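Local coordinates for thiamine-binding periplasmic protein (Escherichia coli, PDB 2QRY) that captures thiamine, thiamine phosphate and thiamine diphosphate with high affinity in the periplasm as the solute-binding component of the ThiBPQ ABC importer, at residues G126-V131 with L214-T219; L170-Q175 with G242-V247. All coordinates share one frame; numbering follows the deposited sequence.

How the contacts relate
From the N terminus, the chain first lays down 126-131 in strand 121-133, then 170-175 in helix 165-178, then 214-219, and lastly 242-247 at the start of strand 243-252. Contact 1 closes a loop of 82 residues, contact 2 one of 66; the segments alternate, so the two closures cross instead of nesting. Contact 1 is a strand pair inside the mixed sheet, whereas contact 2 sets a helix against that sheet. Strands 121-133 and 243-252 are neighbours, and the contacts meet directly: Y218 with Q246, F128 with H243, and L216 packed on L170. Sheet, helix and the thiamin phosphate pocket are thereby tied together.

Contact 1 (G126-V131 with L214-T219); sequences GYFAFV and LVLSYT. With TPS (thiamin phosphate), chain E.
Five backbone hydrogen bonds pair G126-V131 antiparallel with L214-Y218 and the following T219. A129 and S217 exchange two of them, S217 N to A129 O at 2.6 Å and A129 N to S217 O at 2.9 Å; V131 and V215 exchange another two, and T219 N donates to Y127 O. In the non-hydrogen-bonded pairs F128-Y218 and F130-L216, the CA-H groups of F128 and F130 point at S217 O and V215 O. A water bridges Y127 and T219, accepting from Y127 N and hydrogen-bonded to T219 OG1.

Apolar contacts flank the strands. L216 CD1 lies over one face of the F130 ring, offset toward its rim, in a CH-pi contact 4.3 Å from the centroid; CG anti to the backbone N (chi1 -176°) directs the branch there. On the face that carries A129 and V215, V131 CG2 packs on S217 CB at 3.8 Å. F128 and Y218 run side by side, their rings inclined at 50°, with F128 CE1 3.4 Å from Y218 CZ.

Y218 also borders the ligand: its CE1 is 3.6 Å from C4 of the thiazolium, and its OH is hydrogen-bonded to Q246 OE1. An alanine here is likely to leave Q246 OE1 without its hydroxyl partner and to open a gap between F128 and the thiazolium. S217 OG bonds to S221 and W200, two further thiamine-binding residues. The chemistry is thus divided: backbone bonds fix the strand pair, while a tyrosine held at its hydroxyl sets an aromatic ring beside the thiazolium, a neighbour that probably suits its positive charge.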
loop_
_atom_site.group_PDB
_atom_site.type_symbol
_atom_site.label_atom_id
_atom_site.label_comp_id
_atom_site.label_asym_id
_atom_site.label_seq_id
_atom_site.Cartn_x
_atom_site.Cartn_y
_atom_site.Cartn_z
ATOM N N GLY A 126 -7.045 -1.146 1.814
ATOM C CA GLY A 126 -6.869 -1.003 3.243
ATOM C C GLY A 126 -6.874 0.447 3.671
ATOM O O GLY A 126 -7.167 1.344 2.875
ATOM N N TYR A 127 -6.541 0.678 4.934
ATOM C CA TYR A 127 -6.518 2.022 5.474
ATOM C C TYR A 127 -5.238 2.255 6.257
ATOM O O TYR A 127 -4.902 1.489 7.159
ATOM C CB TYR A 127 -7.729 2.224 6.377
ATOM C CG TYR A 127 -9.035 1.929 5.675
ATOM C CD1 TYR A 127 -9.654 2.894 4.878
ATOM C CD2 TYR A 127 -9.636 0.671 5.778
ATOM C CE1 TYR A 127 -10.845 2.616 4.199
ATOM C CE2 TYR A 127 -10.820 0.383 5.102
ATOM C CZ TYR A 127 -11.418 1.363 4.315
ATOM O OH TYR A 127 -12.591 1.090 3.650
ATOM N N PHE A 128 -4.518 3.313 5.897
ATOM C CA PHE A 128 -3.285 3.643 6.585
ATOM C C PHE A 128 -3.613 4.057 8.012
ATOM O O PHE A 128 -4.604 4.748 8.264
ATOM C CB PHE A 128 -2.554 4.788 5.877
ATOM C CG PHE A 128 -2.239 4.507 4.439
ATOM C CD1 PHE A 128 -1.412 3.442 4.087
ATOM C CD2 PHE A 128 -2.774 5.306 3.435
ATOM C CE1 PHE A 128 -1.125 3.179 2.757
ATOM C CE2 PHE A 128 -2.491 5.052 2.097
ATOM C CZ PHE A 128 -1.666 3.987 1.756
ATOM N N ALA A 129 -2.772 3.630 8.942
ATOM C CA ALA A 129 -2.969 3.958 10.339
ATOM C C ALA A 129 -1.672 3.752 11.111
ATOM O O ALA A 129 -0.800 2.994 10.684
ATOM C CB ALA A 129 -4.066 3.080 10.921
ATOM N N PHE A 130 -1.548 4.433 12.244
ATOM C CA PHE A 130 -0.370 4.274 13.068
ATOM C C PHE A 130 -0.568 3.111 14.020
ATOM O O PHE A 130 -1.561 3.050 14.745
ATOM C CB PHE A 130 -0.077 5.549 13.856
ATOM C CG PHE A 130 0.519 6.645 13.028
ATOM C CD1 PHE A 130 -0.290 7.570 12.384
ATOM C CD2 PHE A 130 1.893 6.752 12.894
ATOM C CE1 PHE A 130 0.267 8.593 11.616
ATOM C CE2 PHE A 130 2.459 7.775 12.125
ATOM C CZ PHE A 130 1.638 8.693 11.487
ATOM N N VAL A 131 0.372 2.176 13.993
ATOM C CA VAL A 131 0.318 1.006 14.863
ATOM C C VAL A 131 1.213 1.204 16.077
ATOM O O VAL A 131 2.276 1.826 15.978
ATOM C CB VAL A 131 0.777 -0.257 14.119
ATOM C CG1 VAL A 131 0.982 -1.400 15.104
ATOM C CG2 VAL A 131 -0.256 -0.642 13.071
ATOM N N LEU A 214 5.285 4.404 17.729
ATOM C CA LEU A 214 4.325 4.264 16.641
ATOM C C LEU A 214 5.008 4.210 15.276
ATOM O O LEU A 214 6.106 4.748 15.101
ATOM C CB LEU A 214 3.355 5.448 16.655
ATOM C CG LEU A 214 2.545 5.712 17.925
ATOM C CD1 LEU A 214 2.648 7.179 18.311
ATOM C CD2 LEU A 214 1.101 5.317 17.692
ATOM N N VAL A 215 4.348 3.548 14.322
ATOM C CA VAL A 215 4.815 3.445 12.934
ATOM C C VAL A 215 3.627 3.530 12.001
ATOM O O VAL A 215 2.573 2.948 12.279
ATOM C CB VAL A 215 5.481 2.098 12.575
ATOM C CG1 VAL A 215 6.965 2.173 12.809
ATOM C CG2 VAL A 215 4.821 0.958 13.344
ATOM N N LEU A 216 3.791 4.237 10.888
ATOM C CA LEU A 216 2.703 4.314 9.930
ATOM C C LEU A 216 2.574 2.949 9.260
ATOM O O LEU A 216 3.536 2.439 8.693
ATOM C CB LEU A 216 2.966 5.361 8.859
ATOM C CG LEU A 216 1.701 5.403 8.006
ATOM C CD1 LEU A 216 1.132 6.794 8.049
ATOM C CD2 LEU A 216 1.978 4.927 6.591
ATOM N N SER A 217 1.389 2.358 9.347
ATOM C CA SER A 217 1.138 1.053 8.743
ATOM C C SER A 217 -0.329 0.948 8.305
ATOM O O SER A 217 -0.859 1.887 7.707
ATOM C CB SER A 217 1.493 -0.068 9.729
ATOM O OG SER A 217 1.629 -1.312 9.061
ATOM N N TYR A 218 -0.989 -0.170 8.609
ATOM C CA TYR A 218 -2.384 -0.360 8.206
ATOM C C TYR A 218 -3.345 -0.814 9.307
ATOM O O TYR A 218 -2.938 -1.475 10.264
ATOM C CB TYR A 218 -2.461 -1.373 7.069
ATOM C CG TYR A 218 -1.826 -0.914 5.780
ATOM C CD1 TYR A 218 -0.444 -0.966 5.605
ATOM C CD2 TYR A 218 -2.612 -0.457 4.719
ATOM C CE1 TYR A 218 0.139 -0.587 4.405
ATOM C CE2 TYR A 218 -2.035 -0.065 3.511
ATOM C CZ TYR A 218 -0.660 -0.137 3.363
ATOM O OH TYR A 218 -0.078 0.231 2.178
ATOM N N THR A 219 -4.629 -0.486 9.150
ATOM C CA THR A 219 -5.630 -0.874 10.144
ATOM C C THR A 219 -5.683 -2.386 10.291
ATOM O O THR A 219 -6.215 -2.895 11.267
ATOM C CB THR A 219 -7.065 -0.406 9.771
ATOM O OG1 THR A 219 -7.426 -0.918 8.479
ATOM C CG2 THR A 219 -7.154 1.108 9.773
HETATM C CM2 TPS E . 1.932 -6.818 9.340
HETATM N N3 TPS E . 1.497 -3.837 3.498
HETATM C C2 TPS E . 2.649 -3.659 4.114
HETATM S S1 TPS E . 3.531 -2.611 3.067
HETATM C C5 TPS E . 2.299 -2.436 1.809
HETATM C C4 TPS E . 1.279 -3.222 2.301
HETATM C CM4 TPS E . -0.026 -3.375 1.528
HETATM C C6 TPS E . 2.468 -1.598 0.580
HETATM C C7 TPS E . 3.920 -1.146 0.737
HETATM O O7 TPS E . 4.372 -0.266 -0.285
HETATM N N1A TPS E . 0.766 -5.211 7.887
HETATM C C2A TPS E . 1.552 -6.288 7.977
HETATM N N3A TPS E . 2.006 -6.898 6.884
HETATM C C4A TPS E . 1.692 -6.454 5.648
HETATM N N4A TPS E . 2.183 -7.106 4.531
HETATM C C5A TPS E . 0.853 -5.303 5.512
HETATM C C6A TPS E . 0.404 -4.702 6.700
HETATM C C7A TPS E . 0.440 -4.713 4.142
HETATM P P1 TPS E . 5.913 0.079 0.061
HETATM O O1 TPS E . 6.006 0.640 1.507
HETATM O O2 TPS E . 6.529 1.084 -0.996
HETATM O O3 TPS E . 6.726 -1.233 0.003
HETATM O O HOH W 1 -6.114 -1.638 6.314
#

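Contact 2 (L170-Q175 with G242-V247); sequences LLLWMQ and GHYLQV
W173 NE1 donates to G242 O at 3.1 Å, the one hydrogen bond between the helix segment and the strand segment. It is bent, 136° at the hydrogen, and the acceptor stands somewhat out of the indole plane. The same indole runs alongside H243, pointing the same way: its CZ2 lies over one face of the imidazole, 3.8 Å from H243 ND1, with the two planes inclined at 38°. CG anti to the backbone N (chi1 -172°) carries the indole along the start of the strand. One residue earlier on the helix, L172 meets the Y244 ring obliquely: L172 CB is 3.6 Å from Y244 CE2 and L172 CD1 is 3.7 Å from Y244 OH.

The second shell fixes both strand rings. The imidazole is held at both nitrogens, ND1 by F128 O and NE2 by F239 N, while Y244 OH is hydrogen-bonded to N88 and F308. G242 has a positive phi, where a side chain would jam against the preceding carbonyl.

Helix 165-178 thus packs on the beginning of strand 243-252, while L171 and L172 touch helix 310-328 and M174, a selenomethionine, touches helix 182-190; the strand itself pairs with 121-133 and 305-306.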
loop_
_atom_site.group_PDB
_atom_site.type_symbol
_atom_site.label_atom_id
_atom_site.label_comp_id
_atom_site.label_asym_id
_atom_site.label_seq_id
_atom_site.Cartn_x
_atom_site.Cartn_y
_atom_site.Cartn_z
ATOM N N LEU A 170 0.543 8.733 4.006
ATOM C CA LEU A 170 0.647 9.640 5.142
ATOM C C LEU A 170 0.764 11.092 4.672
ATOM O O LEU A 170 0.208 11.989 5.291
ATOM C CB LEU A 170 1.857 9.290 6.010
ATOM C CG LEU A 170 2.084 10.232 7.197
ATOM C CD1 LEU A 170 0.831 10.273 8.062
ATOM C CD2 LEU A 170 3.283 9.764 8.010
ATOM N N LEU A 171 1.491 11.320 3.584
ATOM C CA LEU A 171 1.638 12.674 3.061
ATOM C C LEU A 171 0.268 13.240 2.702
ATOM O O LEU A 171 -0.048 14.373 3.056
ATOM C CB LEU A 171 2.524 12.699 1.807
ATOM C CG LEU A 171 2.640 14.078 1.134
ATOM C CD1 LEU A 171 3.811 14.856 1.731
ATOM C CD2 LEU A 171 2.845 13.909 -0.370
ATOM N N LEU A 172 -0.553 12.441 2.022
ATOM C CA LEU A 172 -1.876 12.902 1.607
ATOM C C LEU A 172 -2.842 12.988 2.782
ATOM O O LEU A 172 -3.706 13.869 2.830
ATOM C CB LEU A 172 -2.424 11.984 0.515
ATOM C CG LEU A 172 -1.456 11.840 -0.670
ATOM C CD1 LEU A 172 -1.928 10.740 -1.602
ATOM C CD2 LEU A 172 -1.327 13.171 -1.404
ATOM N N TRP A 173 -2.674 12.083 3.737
ATOM C CA TRP A 173 -3.514 12.054 4.923
ATOM C C TRP A 173 -3.325 13.355 5.688
ATOM O O TRP A 173 -4.294 13.990 6.106
ATOM C CB TRP A 173 -3.126 10.864 5.788
ATOM C CG TRP A 173 -4.040 10.613 6.938
ATOM C CD1 TRP A 173 -5.309 11.095 7.109
ATOM C CD2 TRP A 173 -3.800 9.717 8.031
ATOM N NE1 TRP A 173 -5.876 10.545 8.242
ATOM C CE2 TRP A 173 -4.969 9.696 8.824
ATOM C CE3 TRP A 173 -2.707 8.925 8.417
ATOM C CZ2 TRP A 173 -5.078 8.912 9.978
ATOM C CZ3 TRP A 173 -2.815 8.148 9.567
ATOM C CH2 TRP A 173 -3.993 8.149 10.332
HETATM N N MSE A 174 -2.071 13.749 5.870
HETATM C CA MSE A 174 -1.753 14.993 6.556
HETATM C C MSE A 174 -2.323 16.184 5.771
HETATM O O MSE A 174 -2.816 17.151 6.357
HETATM C CB MSE A 174 -0.238 15.148 6.676
HETATM C CG MSE A 174 0.425 14.238 7.700
HETATM SE SE MSE A 174 0.254 14.931 9.501
HETATM C CE MSE A 174 1.713 16.215 9.473
ATOM N N GLN A 175 -2.245 16.111 4.446
ATOM C CA GLN A 175 -2.743 17.183 3.589
ATOM C C GLN A 175 -4.258 17.362 3.770
ATOM O O GLN A 175 -4.767 18.485 3.808
ATOM C CB GLN A 175 -2.423 16.875 2.123
ATOM C CG GLN A 175 -2.740 18.012 1.187
ATOM C CD GLN A 175 -1.850 19.217 1.417
ATOM O OE1 GLN A 175 -2.251 20.344 1.156
ATOM N NE2 GLN A 175 -0.630 18.982 1.891
ATOM N N GLY A 242 -10.644 10.404 10.528
ATOM C CA GLY A 242 -10.942 9.380 9.545
ATOM C C GLY A 242 -9.618 8.930 8.944
ATOM O O GLY A 242 -8.577 9.518 9.244
ATOM N N HIS A 243 -9.649 7.907 8.095
ATOM C CA HIS A 243 -8.431 7.376 7.491
ATOM C C HIS A 243 -8.411 7.380 5.963
ATOM O O HIS A 243 -9.456 7.284 5.309
ATOM C CB HIS A 243 -8.190 5.965 8.019
ATOM C CG HIS A 243 -7.967 5.920 9.499
ATOM N ND1 HIS A 243 -6.785 5.486 10.062
ATOM C CD2 HIS A 243 -8.750 6.317 10.530
ATOM C CE1 HIS A 243 -6.849 5.623 11.375
ATOM N NE2 HIS A 243 -8.029 6.126 11.685
ATOM N N TYR A 244 -7.207 7.492 5.408
ATOM C CA TYR A 244 -7.021 7.529 3.965
ATOM C C TYR A 244 -7.083 6.132 3.368
ATOM O O TYR A 244 -6.473 5.197 3.880
ATOM C CB TYR A 244 -5.685 8.197 3.619
ATOM C CG TYR A 244 -5.628 8.712 2.200
ATOM C CD1 TYR A 244 -5.526 7.832 1.119
ATOM C CD2 TYR A 244 -5.706 10.084 1.929
ATOM C CE1 TYR A 244 -5.502 8.304 -0.202
ATOM C CE2 TYR A 244 -5.682 10.565 0.619
ATOM C CZ TYR A 244 -5.579 9.669 -0.441
ATOM O OH TYR A 244 -5.546 10.132 -1.737
ATOM N N LEU A 245 -7.821 6.007 2.271
ATOM C CA LEU A 245 -8.006 4.725 1.609
ATOM C C LEU A 245 -6.980 4.403 0.547
ATOM O O LEU A 245 -6.610 5.259 -0.263
ATOM C CB LEU A 245 -9.396 4.664 0.970
ATOM C CG LEU A 245 -9.667 3.512 -0.008
ATOM C CD1 LEU A 245 -9.748 2.184 0.731
ATOM C CD2 LEU A 245 -10.981 3.783 -0.735
ATOM N N GLN A 246 -6.526 3.153 0.550
ATOM C CA GLN A 246 -5.585 2.692 -0.453
ATOM C C GLN A 246 -6.165 1.481 -1.169
ATOM O O GLN A 246 -6.662 0.545 -0.540
ATOM C CB GLN A 246 -4.231 2.289 0.148
ATOM C CG GLN A 246 -3.259 1.802 -0.931
ATOM C CD GLN A 246 -1.991 1.164 -0.388
ATOM O OE1 GLN A 246 -2.041 0.185 0.364
ATOM N NE2 GLN A 246 -0.844 1.707 -0.779
ATOM N N VAL A 247 -6.104 1.516 -2.492
ATOM C CA VAL A 247 -6.554 0.410 -3.310
ATOM C C VAL A 247 -5.338 0.101 -4.158
ATOM O O VAL A 247 -4.964 0.891 -5.018
ATOM C CB VAL A 247 -7.726 0.799 -4.241
ATOM C CG1 VAL A 247 -8.081 -0.378 -5.127
ATOM C CG2 VAL A 247 -8.936 1.233 -3.421
#